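Local structure of ABC transporter, substrate binding protein (3EAF) at residues R350-I354 / M366-P372. The protein probably binds a small solute outside the membrane and delivers it to an ABC transporter, and binds a magnesium ion. Residues are numbered along the deposited sequence.
Sequences RKVFI and MGKFEAP
A hairpin at a sheet's rim shows how strands share backbone donors and acceptors. Residues 352-354 and 366-369, within strands 352-357 and 363-369, run antiparallel (153°, axes 4.6 Å apart). Val-352 N donates to Phe-369 O (2.9 Å) and Phe-369 N to Val-352 O (2.8 Å), a hydrogen-bonded pair. Phe-353 faces Lys-368 in the next, non-hydrogen-bonded pair. Ile-354 meets two residues, as at a beta bulge: N donates to Gly-367 O (3.0 Å), O accepts from Met-366 N (2.9 Å). Met-366, a selenomethionine, has helix-like phi/psi (-81/-32°); at phi 126°, a Gly-367 CB would jam against Met-366 O. This hairpin closes the seven-stranded sheet of one periplasmic-binding-protein lobe, Phe-353 bonding through its backbone to Ser-255. Ile-354 CG1 packs on Phe-369 CD2 (3.5 Å) beneath helix 124-139, whose Phe-134 meets both. Before the first strand, Arg-350 (mtp) reaches residues following the second: NH1 salt-bridges Glu-370 OE2 (2.7 Å) and donates to Ala-371 O (3.0 Å), NH2 to Pro-372 O (3.2 Å). Ala-371 N pairs with Ser-130 OG, Lys-368 NZ with Ala-336 O.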
ATOM      1  N   ARG A 350      12.110  -0.190   5.721  1.00 11.02           N
ATOM      2  CA  ARG A 350      11.747   1.195   6.054  1.00 11.17           C
ATOM      3  C   ARG A 350      11.759   2.172   4.876  1.00 11.31           C
ATOM      4  O   ARG A 350      10.982   3.132   4.857  1.00 11.25           O
ATOM      5  CB  ARG A 350      12.639   1.747   7.174  1.00 10.77           C
ATOM      6  CG  ARG A 350      12.458   1.070   8.520  1.00 11.14           C
ATOM      7  CD  ARG A 350      13.324   1.703   9.605  1.00 11.04           C
ATOM      8  NE  ARG A 350      12.741   2.920  10.183  1.00 13.10           N
ATOM      9  CZ  ARG A 350      13.266   4.144  10.077  1.00 14.45           C
ATOM     10  NH1 ARG A 350      14.395   4.345   9.397  1.00 12.93           N
ATOM     11  NH2 ARG A 350      12.664   5.178  10.660  1.00 14.33           N
ATOM     12  N   LYS A 351      12.638   1.952   3.906  1.00 11.45           N
ATOM     13  CA  LYS A 351      12.820   2.962   2.861  1.00 12.03           C
ATOM     14  C   LYS A 351      11.762   2.898   1.756  1.00 11.20           C
ATOM     15  O   LYS A 351      11.079   1.889   1.592  1.00 10.65           O
ATOM     16  CB  LYS A 351      14.244   2.948   2.296  1.00 12.31           C
ATOM     17  CG  LYS A 351      14.633   1.718   1.511  1.00 13.32           C
ATOM     18  CD  LYS A 351      16.100   1.829   1.061  1.00 13.87           C
ATOM     19  CE  LYS A 351      17.070   1.587   2.215  1.00 17.45           C
ATOM     20  NZ  LYS A 351      18.485   1.456   1.721  1.00 18.35           N
ATOM     21  N   VAL A 352      11.622   4.006   1.033  1.00 10.77           N
ATOM     22  CA  VAL A 352      10.643   4.136  -0.044  1.00 10.17           C
ATOM     23  C   VAL A 352      11.244   4.857  -1.238  1.00 10.04           C
ATOM     24  O   VAL A 352      12.266   5.531  -1.107  1.00  9.80           O
ATOM     25  CB  VAL A 352       9.375   4.912   0.406  1.00 10.36           C
ATOM     26  CG1 VAL A 352       8.600   4.119   1.441  1.00  9.36           C
ATOM     27  CG2 VAL A 352       9.724   6.321   0.918  1.00  9.47           C
ATOM     28  N   PHE A 353      10.617   4.691  -2.400  1.00  9.64           N
ATOM     29  CA  PHE A 353      10.914   5.532  -3.556  1.00  9.73           C
ATOM     30  C   PHE A 353      10.078   6.800  -3.463  1.00  9.55           C
ATOM     31  O   PHE A 353       8.972   6.781  -2.932  1.00  9.48           O
ATOM     32  CB  PHE A 353      10.597   4.817  -4.872  1.00  9.59           C
ATOM     33  CG  PHE A 353      11.386   3.552  -5.096  1.00 10.02           C
ATOM     34  CD1 PHE A 353      12.731   3.606  -5.470  1.00 10.10           C
ATOM     35  CD2 PHE A 353      10.775   2.306  -4.963  1.00 10.23           C
ATOM     36  CE1 PHE A 353      13.461   2.425  -5.702  1.00 10.51           C
ATOM     37  CE2 PHE A 353      11.493   1.122  -5.188  1.00 10.08           C
ATOM     38  CZ  PHE A 353      12.842   1.187  -5.551  1.00  9.62           C
ATOM     39  N   ILE A 354      10.613   7.901  -3.976  1.00 10.02           N
ATOM     40  CA  ILE A 354       9.852   9.131  -4.115  1.00  9.88           C
ATOM     41  C   ILE A 354       9.773   9.465  -5.592  1.00 10.10           C
ATOM     42  O   ILE A 354      10.781   9.406  -6.306  1.00 10.53           O
ATOM     43  CB  ILE A 354      10.493  10.313  -3.323  1.00 10.35           C
ATOM     44  CG1 ILE A 354      10.530  10.017  -1.808  1.00 10.12           C
ATOM     45  CG2 ILE A 354       9.778  11.639  -3.646  1.00  9.81           C
ATOM     46  CD1 ILE A 354       9.173   9.970  -1.108  1.00  9.90           C
HETATM   47  N   MSE A 366      12.895  10.270  -8.012  1.00 16.73           N
HETATM   48  CA  MSE A 366      13.848  10.977  -7.148  1.00 17.32           C
HETATM   49  C   MSE A 366      14.904  10.063  -6.536  1.00 17.03           C
HETATM   50  O   MSE A 366      16.033  10.501  -6.300  1.00 16.94           O
HETATM   51  CB  MSE A 366      13.133  11.743  -6.021  1.00 17.74           C
HETATM   52  CG  MSE A 366      12.175  12.833  -6.483  1.00 20.70           C
HETATM   53 SE   MSE A 366      13.031  14.266  -7.502  1.00 29.22          SE
HETATM   54  CE  MSE A 366      12.912  13.554  -9.314  1.00 25.94           C
ATOM     55  N   GLY A 367      14.537   8.807  -6.266  1.00 16.63           N
ATOM     56  CA  GLY A 367      15.430   7.859  -5.592  1.00 16.27           C
ATOM     57  C   GLY A 367      14.814   7.230  -4.349  1.00 16.33           C
ATOM     58  O   GLY A 367      13.596   7.305  -4.145  1.00 16.08           O
ATOM     59  N   LYS A 368      15.659   6.607  -3.526  1.00 16.26           N
ATOM     60  CA  LYS A 368      15.224   5.955  -2.284  1.00 16.52           C
ATOM     61  C   LYS A 368      15.490   6.851  -1.083  1.00 16.63           C
ATOM     62  O   LYS A 368      16.586   7.415  -0.941  1.00 16.80           O
ATOM     63  CB  LYS A 368      15.945   4.624  -2.063  1.00 16.26           C
ATOM     64  CG  LYS A 368      15.687   3.566  -3.096  1.00 17.02           C
ATOM     65  CD  LYS A 368      16.570   2.361  -2.844  1.00 18.06           C
ATOM     66  CE  LYS A 368      16.260   1.260  -3.830  1.00 18.96           C
ATOM     67  NZ  LYS A 368      17.123   0.069  -3.605  1.00 20.31           N
ATOM     68  N   PHE A 369      14.488   6.970  -0.217  1.00 16.66           N
ATOM     69  CA  PHE A 369      14.575   7.820   0.969  1.00 16.68           C
ATOM     70  C   PHE A 369      14.028   7.128   2.205  1.00 16.70           C
ATOM     71  O   PHE A 369      13.145   6.275   2.113  1.00 16.37           O
ATOM     72  CB  PHE A 369      13.868   9.155   0.714  1.00 16.88           C
ATOM     73  CG  PHE A 369      14.510   9.968  -0.376  1.00 17.23           C
ATOM     74  CD1 PHE A 369      15.584  10.809  -0.093  1.00 17.75           C
ATOM     75  CD2 PHE A 369      14.058   9.876  -1.689  1.00 17.89           C
ATOM     76  CE1 PHE A 369      16.192  11.551  -1.103  1.00 18.18           C
ATOM     77  CE2 PHE A 369      14.660  10.614  -2.711  1.00 18.12           C
ATOM     78  CZ  PHE A 369      15.729  11.453  -2.415  1.00 18.21           C
ATOM     79  N   GLU A 370      14.576   7.490   3.359  1.00 16.85           N
ATOM     80  CA  GLU A 370      14.224   6.855   4.623  1.00 17.41           C
ATOM     81  C   GLU A 370      14.205   7.887   5.740  1.00 17.30           C
ATOM     82  O   GLU A 370      15.050   8.782   5.780  1.00 17.20           O
ATOM     83  CB  GLU A 370      15.237   5.752   4.950  1.00 17.36           C
ATOM     84  CG  GLU A 370      14.767   4.729   5.972  1.00 17.93           C
ATOM     85  CD  GLU A 370      15.844   3.718   6.335  1.00 18.38           C
ATOM     86  OE1 GLU A 370      16.800   3.544   5.551  1.00 20.90           O
ATOM     87  OE2 GLU A 370      15.737   3.089   7.410  1.00 19.92           O
ATOM     88  N   ALA A 371      13.239   7.757   6.643  1.00 17.62           N
ATOM     89  CA  ALA A 371      13.177   8.591   7.842  1.00 18.00           C
ATOM     90  C   ALA A 371      14.400   8.326   8.731  1.00 18.33           C
ATOM     91  O   ALA A 371      14.953   7.218   8.692  1.00 18.33           O
ATOM     92  CB  ALA A 371      11.893   8.312   8.604  1.00 17.98           C
ATOM     93  N   PRO A 372      14.834   9.335   9.523  1.00 18.67           N
ATOM     94  CA  PRO A 372      15.954   9.126  10.452  1.00 18.87           C
ATOM     95  C   PRO A 372      15.770   7.869  11.291  1.00 19.17           C
ATOM     96  O   PRO A 372      14.644   7.539  11.683  1.00 19.18           O
ATOM     97  CB  PRO A 372      15.910  10.366  11.354  1.00 18.70           C
ATOM     98  CG  PRO A 372      15.286  11.427  10.515  1.00 19.28           C
ATOM     99  CD  PRO A 372      14.320  10.721   9.581  1.00 18.82           C
TER